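Local coordinates for protein FMN-dependent NADH:quinone oxidoreductase 1 (Bacillus anthracis, PDB 3U7I) that probably reduces quinones and cleaves the azo bond of aromatic azo compounds, using NADH and one bound FMN per subunit of a homodimer, at residues 11-16 against 22-27; 124-129 against 136-141; 169-174 against 180-185. All coordinates share one frame; numbering follows the deposited sequence.

Contact 1 of 3, residues 11-16 against 22-27; sequences NAHPKV and VSIKVF
His13 and Ile24 meet in the first beta-alpha connection of the flavodoxin-like fold, where the loop after strand 6-11 faces the start of helix 22-37. The tight part is the His13 ring. Ile24 CD1 lies over one face in a CH-pi contact, 4.0 Å from the ring centroid and displaced toward the rim. The two side chains cross at about a right angle. Ile24 CD1 also reaches Val16 O at 3.6 Å. Ser23 comes to the ring edge, in plane, with OG 3.1 Å from His13 CD2. This is a close approach to a ring carbon. Ser23 is predicted to bind FMN, and its OG has no partner in this model.

The other side is looser. Lys15 starts toward the helix, but its chain leads away to a salt bridge with Glu66 of the second subunit.

Within the loop itself, bonds fix the backbone. Val16 N bonds to His13 O across a type I turn, and Asn11 OD1 takes His13 N in an Asx turn. Asn11 ND2 gives a bond to Val16 O. The rotation of the imidazole is set at its edge, where Lys15 N donates to His13 ND1 at 3.1 Å, close to the ring plane.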
ATOM      1  N   ASN C  11     -10.819   6.371  -8.725  1.00 16.33           N
ATOM      2  CA  ASN C  11     -10.939   7.265  -7.583  1.00 18.18           C
ATOM      3  C   ASN C  11     -10.571   6.561  -6.270  1.00 17.30           C
ATOM      4  O   ASN C  11     -11.342   5.746  -5.755  1.00 15.86           O
ATOM      5  CB  ASN C  11     -12.361   7.822  -7.525  1.00 20.23           C
ATOM      6  CG  ASN C  11     -12.588   8.728  -6.333  1.00 24.46           C
ATOM      7  OD1 ASN C  11     -11.669   9.010  -5.556  1.00 21.86           O
ATOM      8  ND2 ASN C  11     -13.825   9.207  -6.192  1.00 29.09           N
ATOM      9  N   ALA C  12      -9.399   6.878  -5.732  1.00 15.29           N
ATOM     10  CA  ALA C  12      -8.912   6.202  -4.522  1.00 14.86           C
ATOM     11  C   ALA C  12      -9.169   6.996  -3.224  1.00 19.45           C
ATOM     12  O   ALA C  12      -8.532   6.747  -2.194  1.00 19.21           O
ATOM     13  CB  ALA C  12      -7.428   5.865  -4.662  1.00 12.80           C
ATOM     14  N   HIS C  13     -10.097   7.947  -3.274  1.00 22.58           N
ATOM     15  CA  HIS C  13     -10.392   8.782  -2.114  1.00 20.76           C
ATOM     16  C   HIS C  13     -11.483   8.162  -1.240  1.00 20.37           C
ATOM     17  O   HIS C  13     -12.570   7.894  -1.717  1.00 20.96           O
ATOM     18  CB  HIS C  13     -10.820  10.185  -2.551  1.00 21.98           C
ATOM     19  CG  HIS C  13     -10.543  11.238  -1.522  1.00 22.25           C
ATOM     20  ND1 HIS C  13     -11.071  11.190  -0.250  1.00 25.10           N
ATOM     21  CD2 HIS C  13      -9.776  12.352  -1.570  1.00 22.57           C
ATOM     22  CE1 HIS C  13     -10.648  12.234   0.441  1.00 26.01           C
ATOM     23  NE2 HIS C  13      -9.861  12.955  -0.335  1.00 25.80           N
ATOM     24  N   PRO C  14     -11.188   7.936   0.053  1.00 18.82           N
ATOM     25  CA  PRO C  14     -12.186   7.375   0.974  1.00 20.56           C
ATOM     26  C   PRO C  14     -13.516   8.157   1.020  1.00 24.81           C
ATOM     27  O   PRO C  14     -14.556   7.577   1.336  1.00 27.02           O
ATOM     28  CB  PRO C  14     -11.473   7.442   2.336  1.00 21.82           C
ATOM     29  CG  PRO C  14     -10.010   7.341   1.990  1.00 20.55           C
ATOM     30  CD  PRO C  14      -9.863   8.089   0.683  1.00 17.60           C
ATOM     31  N   LYS C  15     -13.489   9.454   0.721  1.00 22.89           N
ATOM     32  CA  LYS C  15     -14.712  10.253   0.758  1.00 26.76           C
ATOM     33  C   LYS C  15     -15.458  10.242  -0.579  1.00 31.18           C
ATOM     34  O   LYS C  15     -16.493  10.899  -0.726  1.00 31.33           O
ATOM     35  CB  LYS C  15     -14.417  11.692   1.177  1.00 26.71           C
ATOM     36  CG  LYS C  15     -13.947  11.856   2.610  1.00 24.53           C
ATOM     37  CD  LYS C  15     -14.123  13.291   3.026  1.00 29.66           C
ATOM     38  CE  LYS C  15     -13.577  13.538   4.402  1.00 37.85           C
ATOM     39  NZ  LYS C  15     -14.094  14.833   4.930  1.00 42.98           N
ATOM     40  N   VAL C  16     -14.910   9.510  -1.547  1.00 31.83           N
ATOM     41  CA  VAL C  16     -15.555   9.272  -2.842  1.00 33.98           C
ATOM     42  C   VAL C  16     -15.836  10.548  -3.657  1.00 40.63           C
ATOM     43  O   VAL C  16     -15.097  10.875  -4.584  1.00 38.85           O
ATOM     44  CB  VAL C  16     -16.855   8.432  -2.679  1.00 27.20           C
ATOM     45  CG1 VAL C  16     -17.370   7.960  -4.037  1.00 25.44           C
ATOM     46  CG2 VAL C  16     -16.605   7.241  -1.755  1.00 25.19           C
ATOM     47  N   VAL C  22      -9.383  18.355  -1.539  1.00 32.25           N
ATOM     48  CA  VAL C  22      -8.478  19.015  -2.488  1.00 31.55           C
ATOM     49  C   VAL C  22      -8.267  18.222  -3.788  1.00 27.80           C
ATOM     50  O   VAL C  22      -8.392  18.774  -4.887  1.00 25.70           O
ATOM     51  CB  VAL C  22      -7.123  19.364  -1.852  1.00 29.24           C
ATOM     52  CG1 VAL C  22      -6.199  19.974  -2.893  1.00 30.43           C
ATOM     53  CG2 VAL C  22      -7.321  20.330  -0.694  1.00 26.81           C
ATOM     54  N   SER C  23      -7.962  16.931  -3.660  1.00 24.03           N
ATOM     55  CA  SER C  23      -7.777  16.072  -4.829  1.00 21.48           C
ATOM     56  C   SER C  23      -9.070  15.908  -5.647  1.00 23.72           C
ATOM     57  O   SER C  23      -9.032  15.813  -6.872  1.00 24.85           O
ATOM     58  CB  SER C  23      -7.199  14.709  -4.432  1.00 22.21           C
ATOM     59  OG  SER C  23      -8.075  13.996  -3.579  1.00 23.52           O
ATOM     60  N   ILE C  24     -10.213  15.884  -4.973  1.00 25.29           N
ATOM     61  CA  ILE C  24     -11.497  15.796  -5.671  1.00 26.84           C
ATOM     62  C   ILE C  24     -11.833  17.103  -6.416  1.00 29.28           C
ATOM     63  O   ILE C  24     -12.297  17.058  -7.553  1.00 30.17           O
ATOM     64  CB  ILE C  24     -12.640  15.370  -4.714  1.00 31.94           C
ATOM     65  CG1 ILE C  24     -12.368  13.962  -4.158  1.00 31.28           C
ATOM     66  CG2 ILE C  24     -13.980  15.416  -5.428  1.00 32.58           C
ATOM     67  CD1 ILE C  24     -13.251  13.549  -2.979  1.00 30.98           C
ATOM     68  N   LYS C  25     -11.581  18.255  -5.789  1.00 26.72           N
ATOM     69  CA  LYS C  25     -11.725  19.544  -6.469  1.00 26.24           C
ATOM     70  C   LYS C  25     -10.853  19.616  -7.709  1.00 26.15           C
ATOM     71  O   LYS C  25     -11.318  20.012  -8.774  1.00 28.06           O
ATOM     72  CB  LYS C  25     -11.373  20.720  -5.547  1.00 30.91           C
ATOM     73  CG  LYS C  25     -12.498  21.144  -4.640  1.00 36.40           C
ATOM     74  CD  LYS C  25     -12.166  22.396  -3.846  1.00 41.41           C
ATOM     75  CE  LYS C  25     -13.135  22.531  -2.676  1.00 48.15           C
ATOM     76  NZ  LYS C  25     -13.462  23.946  -2.323  1.00 54.50           N
ATOM     77  N   VAL C  26      -9.583  19.247  -7.567  1.00 26.56           N
ATOM     78  CA  VAL C  26      -8.649  19.296  -8.692  1.00 26.92           C
ATOM     79  C   VAL C  26      -9.067  18.340  -9.819  1.00 27.62           C
ATOM     80  O   VAL C  26      -8.991  18.684 -11.000  1.00 27.14           O
ATOM     81  CB  VAL C  26      -7.207  19.001  -8.232  1.00 24.97           C
ATOM     82  CG1 VAL C  26      -6.245  19.012  -9.415  1.00 25.85           C
ATOM     83  CG2 VAL C  26      -6.776  20.012  -7.175  1.00 23.58           C
ATOM     84  N   PHE C  27      -9.517  17.143  -9.444  1.00 28.74           N
ATOM     85  CA  PHE C  27     -10.033  16.172 -10.407  1.00 25.16           C
ATOM     86  C   PHE C  27     -11.261  16.690 -11.165  1.00 23.78           C
ATOM     87  O   PHE C  27     -11.371  16.520 -12.384  1.00 22.00           O
ATOM     88  CB  PHE C  27     -10.385  14.846  -9.718  1.00 24.27           C
ATOM     89  CG  PHE C  27     -11.329  13.995 -10.520  1.00 26.37           C
ATOM     90  CD1 PHE C  27     -10.936  13.475 -11.745  1.00 21.70           C
ATOM     91  CD2 PHE C  27     -12.616  13.738 -10.065  1.00 28.92           C
ATOM     92  CE1 PHE C  27     -11.799  12.707 -12.504  1.00 21.58           C
ATOM     93  CE2 PHE C  27     -13.487  12.962 -10.819  1.00 28.97           C
ATOM     94  CZ  PHE C  27     -13.076  12.450 -12.044  1.00 23.90           C
TER

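Contact 2 of 3, residues 124-129 against 136-141; sequences RETFKY and GLLKDG
Leu137 lies along the backbone of residues 125-128, beside the small antiparallel hairpin of strands 127-129 and 134-136. In the first shell, Leu137 CG sits 3.6 Å from Phe127 CA. Its CD1 touches the carbonyl oxygens of Glu125 and Phe127, and its CD2 packs on Lys128 CG at 3.8 Å. Lys128 crosses Leu137 at about a right angle, then runs on extended and away from the contact. CG of Leu137 is anti to its own carbonyl carbon (chi1 -65°), which lays it over Phe127 CA, with CD1 toward the carbonyl oxygens and CD2 toward the Lys128 side chain.

One backbone bond joins the segments. Leu137 N donates to Thr126 O at 2.8 Å, and the N-H points nearly straight at the oxygen (168°). Next to this bond, Phe127 and Gly136 form a non-hydrogen-bonded antiparallel pair, with Phe127 CB lying against Gly136 CA. On the buried side, the methyl of Thr126 packs on Leu138.

Farther out, Leu138 also packs on Phe92 of helix 76-94, and its backbone is bonded to Leu177. The hydroxyl of Thr126 is bonded to Ile120 O and Ile122 N, which fixes the rotation of this side chain. Glu125 forms a salt bridge with Lys93. The segment 124-129 is therefore tied to helix 76-94 and to the end of helix 111-120. Within the segment, Arg124 N donates to Phe127 O. Where Thr126 meets Leu138, the Thr126 CG2 to Leu138 CD1 distance is 4.0 Å.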
ATOM      1  N   ARG C 124      -0.675 -13.367 -17.792  1.00 27.98           N
ATOM      2  CA  ARG C 124      -1.365 -13.738 -19.025  1.00 31.47           C
ATOM      3  C   ARG C 124      -2.412 -12.698 -19.448  1.00 30.14           C
ATOM      4  O   ARG C 124      -3.033 -12.830 -20.511  1.00 33.01           O
ATOM      5  CB  ARG C 124      -1.997 -15.134 -18.890  1.00 39.33           C
ATOM      6  CG  ARG C 124      -1.002 -16.302 -19.019  1.00 48.69           C
ATOM      7  CD  ARG C 124      -1.526 -17.587 -18.378  1.00 55.46           C
ATOM      8  NE  ARG C 124      -2.858 -17.946 -18.862  1.00 62.65           N
ATOM      9  CZ  ARG C 124      -3.840 -18.404 -18.087  1.00 66.64           C
ATOM     10  NH1 ARG C 124      -5.023 -18.703 -18.614  1.00 68.65           N
ATOM     11  NH2 ARG C 124      -3.642 -18.563 -16.784  1.00 66.49           N
ATOM     12  N   GLU C 125      -2.594 -11.664 -18.620  1.00 24.09           N
ATOM     13  CA  GLU C 125      -3.566 -10.607 -18.892  1.00 21.15           C
ATOM     14  C   GLU C 125      -2.909  -9.232 -19.054  1.00 20.47           C
ATOM     15  O   GLU C 125      -2.933  -8.653 -20.137  1.00 21.38           O
ATOM     16  CB  GLU C 125      -4.652 -10.562 -17.804  1.00 19.04           C
ATOM     17  CG  GLU C 125      -5.607 -11.765 -17.814  1.00 22.32           C
ATOM     18  CD  GLU C 125      -6.529 -11.780 -19.035  1.00 29.77           C
ATOM     19  OE1 GLU C 125      -6.706 -10.723 -19.678  1.00 29.92           O
ATOM     20  OE2 GLU C 125      -7.084 -12.852 -19.353  1.00 35.39           O
ATOM     21  N   THR C 126      -2.327  -8.699 -17.982  1.00 16.17           N
ATOM     22  CA  THR C 126      -1.658  -7.396 -18.095  1.00 16.62           C
ATOM     23  C   THR C 126      -0.129  -7.521 -18.093  1.00 17.89           C
ATOM     24  O   THR C 126       0.590  -6.571 -18.422  1.00 16.82           O
ATOM     25  CB  THR C 126      -2.146  -6.402 -17.022  1.00 17.87           C
ATOM     26  OG1 THR C 126      -1.886  -6.940 -15.724  1.00 18.30           O
ATOM     27  CG2 THR C 126      -3.659  -6.156 -17.170  1.00 17.91           C
ATOM     28  N   PHE C 127       0.357  -8.705 -17.726  1.00 22.29           N
ATOM     29  CA  PHE C 127       1.781  -9.026 -17.798  1.00 23.50           C
ATOM     30  C   PHE C 127       1.953 -10.531 -17.995  1.00 25.19           C
ATOM     31  O   PHE C 127       1.003 -11.305 -17.826  1.00 21.48           O
ATOM     32  CB  PHE C 127       2.528  -8.555 -16.533  1.00 23.57           C
ATOM     33  CG  PHE C 127       2.385  -9.482 -15.345  1.00 23.96           C
ATOM     34  CD1 PHE C 127       3.250 -10.561 -15.178  1.00 25.77           C
ATOM     35  CD2 PHE C 127       1.401  -9.261 -14.387  1.00 23.13           C
ATOM     36  CE1 PHE C 127       3.122 -11.417 -14.090  1.00 27.76           C
ATOM     37  CE2 PHE C 127       1.271 -10.111 -13.288  1.00 23.98           C
ATOM     38  CZ  PHE C 127       2.127 -11.191 -13.143  1.00 26.01           C
ATOM     39  N   LYS C 128       3.160 -10.950 -18.359  1.00 25.68           N
ATOM     40  CA  LYS C 128       3.432 -12.375 -18.455  1.00 30.49           C
ATOM     41  C   LYS C 128       4.819 -12.723 -17.935  1.00 33.54           C
ATOM     42  O   LYS C 128       5.734 -11.901 -17.973  1.00 30.77           O
ATOM     43  CB  LYS C 128       3.252 -12.882 -19.891  1.00 33.34           C
ATOM     44  CG  LYS C 128       4.333 -12.446 -20.859  1.00 35.63           C
ATOM     45  CD  LYS C 128       4.289 -13.302 -22.110  1.00 40.11           C
ATOM     46  CE  LYS C 128       5.251 -12.799 -23.163  1.00 43.67           C
ATOM     47  NZ  LYS C 128       5.451 -13.802 -24.242  1.00 48.66           N
ATOM     48  N   TYR C 129       4.954 -13.944 -17.431  1.00 38.36           N
ATOM     49  CA  TYR C 129       6.245 -14.453 -16.995  1.00 42.34           C
ATOM     50  C   TYR C 129       7.030 -14.991 -18.187  1.00 46.88           C
ATOM     51  O   TYR C 129       6.457 -15.605 -19.088  1.00 47.63           O
ATOM     52  CB  TYR C 129       6.061 -15.540 -15.939  1.00 41.76           C
ATOM     53  CG  TYR C 129       5.420 -15.035 -14.670  1.00 40.40           C
ATOM     54  CD1 TYR C 129       6.109 -14.190 -13.809  1.00 41.43           C
ATOM     55  CD2 TYR C 129       4.128 -15.405 -14.326  1.00 41.39           C
ATOM     56  CE1 TYR C 129       5.525 -13.723 -12.635  1.00 42.24           C
ATOM     57  CE2 TYR C 129       3.534 -14.947 -13.152  1.00 42.14           C
ATOM     58  CZ  TYR C 129       4.238 -14.105 -12.309  1.00 42.57           C
ATOM     59  OH  TYR C 129       3.656 -13.645 -11.142  1.00 42.69           O
ATOM     60  N   GLY C 136       5.511  -6.654 -19.303  1.00 22.07           N
ATOM     61  CA  GLY C 136       4.162  -6.114 -19.356  1.00 18.87           C
ATOM     62  C   GLY C 136       3.522  -6.368 -20.709  1.00 22.00           C
ATOM     63  O   GLY C 136       4.217  -6.421 -21.730  1.00 21.82           O
ATOM     64  N   LEU C 137       2.198  -6.533 -20.713  1.00 21.68           N
ATOM     65  CA  LEU C 137       1.453  -6.838 -21.933  1.00 22.30           C
ATOM     66  C   LEU C 137       0.688  -5.640 -22.495  1.00 25.61           C
ATOM     67  O   LEU C 137       0.101  -5.728 -23.573  1.00 29.79           O
ATOM     68  CB  LEU C 137       0.489  -8.003 -21.688  1.00 21.95           C
ATOM     69  CG  LEU C 137       1.151  -9.337 -21.371  1.00 20.64           C
ATOM     70  CD1 LEU C 137       0.108 -10.421 -21.286  1.00 21.94           C
ATOM     71  CD2 LEU C 137       2.189  -9.667 -22.439  1.00 24.21           C
ATOM     72  N   LEU C 138       0.685  -4.525 -21.768  1.00 26.01           N
ATOM     73  CA  LEU C 138      -0.029  -3.333 -22.217  1.00 24.56           C
ATOM     74  C   LEU C 138       0.936  -2.281 -22.752  1.00 25.75           C
ATOM     75  O   LEU C 138       0.913  -1.127 -22.314  1.00 27.53           O
ATOM     76  CB  LEU C 138      -0.868  -2.745 -21.079  1.00 24.23           C
ATOM     77  CG  LEU C 138      -1.861  -3.698 -20.403  1.00 23.59           C
ATOM     78  CD1 LEU C 138      -2.604  -2.978 -19.290  1.00 22.99           C
ATOM     79  CD2 LEU C 138      -2.836  -4.302 -21.404  1.00 20.00           C
ATOM     80  N   LYS C 139       1.779  -2.681 -23.698  1.00 24.37           N
ATOM     81  CA  LYS C 139       2.771  -1.780 -24.271  1.00 29.83           C
ATOM     82  C   LYS C 139       2.252  -1.169 -25.570  1.00 30.48           C
ATOM     83  O   LYS C 139       2.879  -1.304 -26.614  1.00 33.11           O
ATOM     84  CB  LYS C 139       4.086  -2.526 -24.521  1.00 34.18           C
ATOM     85  CG  LYS C 139       4.536  -3.381 -23.340  1.00 36.75           C
ATOM     86  CD  LYS C 139       6.049  -3.382 -23.172  1.00 39.21           C
ATOM     87  CE  LYS C 139       6.452  -4.130 -21.903  1.00 41.29           C
ATOM     88  NZ  LYS C 139       7.498  -3.414 -21.112  1.00 41.40           N
ATOM     89  N   ASP C 140       1.109  -0.491 -25.497  1.00 28.87           N
ATOM     90  CA  ASP C 140       0.435   0.017 -26.694  1.00 29.51           C
ATOM     91  C   ASP C 140       0.075   1.512 -26.647  1.00 27.75           C
ATOM     92  O   ASP C 140      -0.914   1.932 -27.253  1.00 28.33           O
ATOM     93  CB  ASP C 140      -0.818  -0.821 -26.996  1.00 30.76           C
ATOM     94  CG  ASP C 140      -1.612  -1.175 -25.740  1.00 31.08           C
ATOM     95  OD1 ASP C 140      -2.567  -1.968 -25.840  1.00 33.26           O
ATOM     96  OD2 ASP C 140      -1.276  -0.678 -24.647  1.00 28.09           O
ATOM     97  N   GLY C 141       0.874   2.311 -25.939  1.00 24.66           N
ATOM     98  CA  GLY C 141       0.698   3.757 -25.938  1.00 25.50           C
ATOM     99  C   GLY C 141      -0.406   4.314 -25.040  1.00 26.01           C
ATOM    100  O   GLY C 141      -0.962   5.386 -25.309  1.00 23.72           O
TER

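Contact 3 of 3, residues 169-174 against 180-185; sequences YLKAMF and EDYQIV
Helix 165-177 packs against strand 181-187, one of the two outermost strands within this chain of the parallel sheet in the flavodoxin-like fold. The strand follows the helix after a short connection, and Tyr182 spans the gap between them. Lys171 covers one face of the Tyr182 ring. Its CB stands over the ring centre, 4.0 Å from the centroid and 13° off the normal, in a CH-pi contact. Its CA lies over the same face, 3.6 Å from Tyr182 CE1. CG of Lys171 is anti to the backbone N (chi1 -169°), which keeps CG over the ring, 4.0 Å from Tyr182 CD2. The extended chain then takes the ammonium group away from the strand. Leu170 adds a looser contact, with its CB 4.2 Å from Tyr182 OH. The phenol end has its own partner, because Tyr182 OH is hydrogen-bonded to His167 ND1, one helical turn before Lys171. The rings of Tyr182 and His167 also meet, with planes at about 50°. Tyr182 packs on Val146 of the neighbouring strand as well. Dispersion against aliphatic lysine carbons holds the ring face, while His167 satisfies the hydroxyl, so the contact with Lys171 needs no charge.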
ATOM      1  N   TYR C 169       5.771   3.890  -6.406  1.00 13.35           N
ATOM      2  CA  TYR C 169       5.130   2.618  -6.694  1.00 13.93           C
ATOM      3  C   TYR C 169       4.262   2.697  -7.944  1.00 15.44           C
ATOM      4  O   TYR C 169       4.410   1.882  -8.858  1.00 17.11           O
ATOM      5  CB  TYR C 169       4.301   2.166  -5.501  1.00 15.23           C
ATOM      6  CG  TYR C 169       3.539   0.888  -5.723  1.00 13.73           C
ATOM      7  CD1 TYR C 169       4.185  -0.339  -5.688  1.00 16.02           C
ATOM      8  CD2 TYR C 169       2.173   0.905  -5.960  1.00 14.92           C
ATOM      9  CE1 TYR C 169       3.492  -1.516  -5.881  1.00 16.61           C
ATOM     10  CE2 TYR C 169       1.468  -0.267  -6.158  1.00 14.66           C
ATOM     11  CZ  TYR C 169       2.128  -1.478  -6.116  1.00 15.73           C
ATOM     12  OH  TYR C 169       1.430  -2.658  -6.299  1.00 14.77           O
ATOM     13  N   LEU C 170       3.364   3.676  -8.005  1.00 13.79           N
ATOM     14  CA  LEU C 170       2.471   3.772  -9.165  1.00 13.04           C
ATOM     15  C   LEU C 170       3.217   3.916 -10.495  1.00 15.58           C
ATOM     16  O   LEU C 170       2.911   3.200 -11.447  1.00 17.04           O
ATOM     17  CB  LEU C 170       1.425   4.883  -8.989  1.00 15.55           C
ATOM     18  CG  LEU C 170       0.395   4.630  -7.885  1.00 17.07           C
ATOM     19  CD1 LEU C 170      -0.466   5.858  -7.647  1.00 17.95           C
ATOM     20  CD2 LEU C 170      -0.466   3.421  -8.228  1.00 17.32           C
ATOM     21  N   LYS C 171       4.182   4.838 -10.566  1.00 15.96           N
ATOM     22  CA  LYS C 171       4.975   5.008 -11.784  1.00 15.30           C
ATOM     23  C   LYS C 171       5.653   3.691 -12.188  1.00 18.04           C
ATOM     24  O   LYS C 171       5.613   3.281 -13.359  1.00 17.58           O
ATOM     25  CB  LYS C 171       6.046   6.083 -11.589  1.00 17.55           C
ATOM     26  CG  LYS C 171       6.731   6.502 -12.891  1.00 19.85           C
ATOM     27  CD  LYS C 171       7.849   7.486 -12.637  1.00 23.88           C
ATOM     28  CE  LYS C 171       8.381   8.029 -13.945  1.00 28.40           C
ATOM     29  NZ  LYS C 171       9.628   8.799 -13.708  1.00 32.62           N
ATOM     30  N   ALA C 172       6.279   3.043 -11.201  1.00 19.26           N
ATOM     31  CA  ALA C 172       7.000   1.782 -11.407  1.00 19.06           C
ATOM     32  C   ALA C 172       6.104   0.677 -11.960  1.00 18.80           C
ATOM     33  O   ALA C 172       6.444   0.041 -12.972  1.00 19.58           O
ATOM     34  CB  ALA C 172       7.673   1.323 -10.100  1.00 17.98           C
HETATM   35  N   MSE C 173       4.970   0.447 -11.289  1.00 13.69           N
HETATM   36  CA  MSE C 173       4.055  -0.624 -11.674  1.00 15.88           C
HETATM   37  C   MSE C 173       3.512  -0.374 -13.071  1.00 18.37           C
HETATM   38  O   MSE C 173       3.488  -1.276 -13.916  1.00 16.67           O
HETATM   39  CB  MSE C 173       2.901  -0.746 -10.685  1.00 13.61           C
HETATM   40  CG  MSE C 173       3.338  -1.221  -9.302  1.00 15.23           C
HETATM   41 SE   MSE C 173       4.299  -2.922  -9.314  0.71 20.43          SE
HETATM   42  CE  MSE C 173       6.118  -2.269  -9.138  1.00 15.88           C
ATOM     43  N   PHE C 174       3.084   0.856 -13.330  1.00 17.61           N
ATOM     44  CA  PHE C 174       2.484   1.121 -14.633  1.00 16.49           C
ATOM     45  C   PHE C 174       3.499   1.070 -15.750  1.00 17.67           C
ATOM     46  O   PHE C 174       3.176   0.599 -16.840  1.00 16.97           O
ATOM     47  CB  PHE C 174       1.604   2.374 -14.629  1.00 17.15           C
ATOM     48  CG  PHE C 174       0.328   2.172 -13.864  1.00 21.90           C
ATOM     49  CD1 PHE C 174      -0.739   1.508 -14.442  1.00 25.97           C
ATOM     50  CD2 PHE C 174       0.224   2.574 -12.538  1.00 22.73           C
ATOM     51  CE1 PHE C 174      -1.902   1.287 -13.727  1.00 27.88           C
ATOM     52  CE2 PHE C 174      -0.933   2.358 -11.818  1.00 23.74           C
ATOM     53  CZ  PHE C 174      -1.997   1.712 -12.409  1.00 26.90           C
ATOM     54  N   GLU C 180       3.962   3.923 -20.146  1.00 24.17           N
ATOM     55  CA  GLU C 180       5.162   4.721 -19.965  1.00 28.53           C
ATOM     56  C   GLU C 180       4.892   6.217 -20.024  1.00 29.32           C
ATOM     57  O   GLU C 180       5.728   7.019 -19.601  1.00 32.03           O
ATOM     58  CB  GLU C 180       6.206   4.324 -21.003  1.00 32.96           C
ATOM     59  CG  GLU C 180       6.597   2.864 -20.903  1.00 37.37           C
ATOM     60  CD  GLU C 180       7.749   2.504 -21.808  1.00 44.11           C
ATOM     61  OE1 GLU C 180       7.893   3.145 -22.873  1.00 44.50           O
ATOM     62  OE2 GLU C 180       8.511   1.580 -21.449  1.00 47.40           O
ATOM     63  N   ASP C 181       3.726   6.584 -20.550  1.00 26.34           N
ATOM     64  CA  ASP C 181       3.282   7.978 -20.561  1.00 26.12           C
ATOM     65  C   ASP C 181       2.606   8.296 -19.226  1.00 26.33           C
ATOM     66  O   ASP C 181       1.418   8.032 -19.034  1.00 25.10           O
ATOM     67  CB  ASP C 181       2.322   8.227 -21.730  1.00 23.40           C
ATOM     68  CG  ASP C 181       2.015   9.709 -21.943  1.00 24.83           C
ATOM     69  OD1 ASP C 181       2.080  10.502 -20.981  1.00 23.13           O
ATOM     70  OD2 ASP C 181       1.694  10.078 -23.088  1.00 27.36           O
ATOM     71  N   TYR C 182       3.386   8.845 -18.300  1.00 24.59           N
ATOM     72  CA  TYR C 182       2.948   9.055 -16.924  1.00 21.65           C
ATOM     73  C   TYR C 182       3.165  10.508 -16.501  1.00 22.32           C
ATOM     74  O   TYR C 182       4.219  11.093 -16.753  1.00 22.81           O
ATOM     75  CB  TYR C 182       3.731   8.120 -16.000  1.00 20.92           C
ATOM     76  CG  TYR C 182       3.466   8.277 -14.518  1.00 20.19           C
ATOM     77  CD1 TYR C 182       2.677   7.365 -13.845  1.00 18.01           C
ATOM     78  CD2 TYR C 182       4.030   9.316 -13.790  1.00 22.06           C
ATOM     79  CE1 TYR C 182       2.438   7.482 -12.493  1.00 19.39           C
ATOM     80  CE2 TYR C 182       3.794   9.442 -12.431  1.00 23.89           C
ATOM     81  CZ  TYR C 182       2.989   8.513 -11.787  1.00 20.54           C
ATOM     82  OH  TYR C 182       2.739   8.610 -10.428  1.00 17.69           O
ATOM     83  N   GLN C 183       2.147  11.090 -15.877  1.00 19.76           N
ATOM     84  CA  GLN C 183       2.277  12.396 -15.259  1.00 16.41           C
ATOM     85  C   GLN C 183       1.615  12.361 -13.900  1.00 16.47           C
ATOM     86  O   GLN C 183       0.557  11.757 -13.726  1.00 17.27           O
ATOM     87  CB  GLN C 183       1.623  13.489 -16.096  1.00 19.60           C
ATOM     88  CG  GLN C 183       1.521  14.818 -15.345  1.00 20.72           C
ATOM     89  CD  GLN C 183       1.066  15.963 -16.213  1.00 25.29           C
ATOM     90  OE1 GLN C 183       0.490  15.757 -17.286  1.00 26.51           O
ATOM     91  NE2 GLN C 183       1.334  17.188 -15.762  1.00 23.79           N
ATOM     92  N   ILE C 184       2.252  12.993 -12.927  1.00 19.69           N
ATOM     93  CA  ILE C 184       1.605  13.241 -11.651  1.00 19.54           C
ATOM     94  C   ILE C 184       1.457  14.748 -11.394  1.00 21.98           C
ATOM     95  O   ILE C 184       2.410  15.529 -11.538  1.00 22.46           O
ATOM     96  CB  ILE C 184       2.323  12.536 -10.473  1.00 18.29           C
ATOM     97  CG1 ILE C 184       1.615  12.873  -9.159  1.00 17.31           C
ATOM     98  CG2 ILE C 184       3.811  12.911 -10.436  1.00 17.32           C
ATOM     99  CD1 ILE C 184       1.988  11.984  -8.002  1.00 18.83           C
ATOM    100  N   VAL C 185       0.240  15.151 -11.047  1.00 18.73           N
ATOM    101  CA  VAL C 185      -0.003  16.503 -10.580  1.00 21.09           C
ATOM    102  C   VAL C 185      -0.071  16.473  -9.046  1.00 22.92           C
ATOM    103  O   VAL C 185      -0.894  15.765  -8.462  1.00 21.81           O
ATOM    104  CB  VAL C 185      -1.287  17.081 -11.187  1.00 22.63           C
ATOM    105  CG1 VAL C 185      -1.601  18.449 -10.578  1.00 25.42           C
ATOM    106  CG2 VAL C 185      -1.158  17.175 -12.723  1.00 21.13           C
TER

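The three contacts follow one another along the chain, within one flavodoxin-like fold. Contact 1 holds Val22 and Ser23, two of the three residues predicted to bind FMN. Contact 3 lies farther off, with the side chain of Leu170 about 12 Å from that of Ser23. The centres of contacts 1 and 3 are about 18 Å apart, and their nearest atoms are about 5 Å apart. Both also touch the second subunit. Contact 2 is away from the predicted site and meets no other chain of the assembly. Its centre lies about 28 Å from that of contact 1, across the chain's centre, but about 15 Å from that of contact 3.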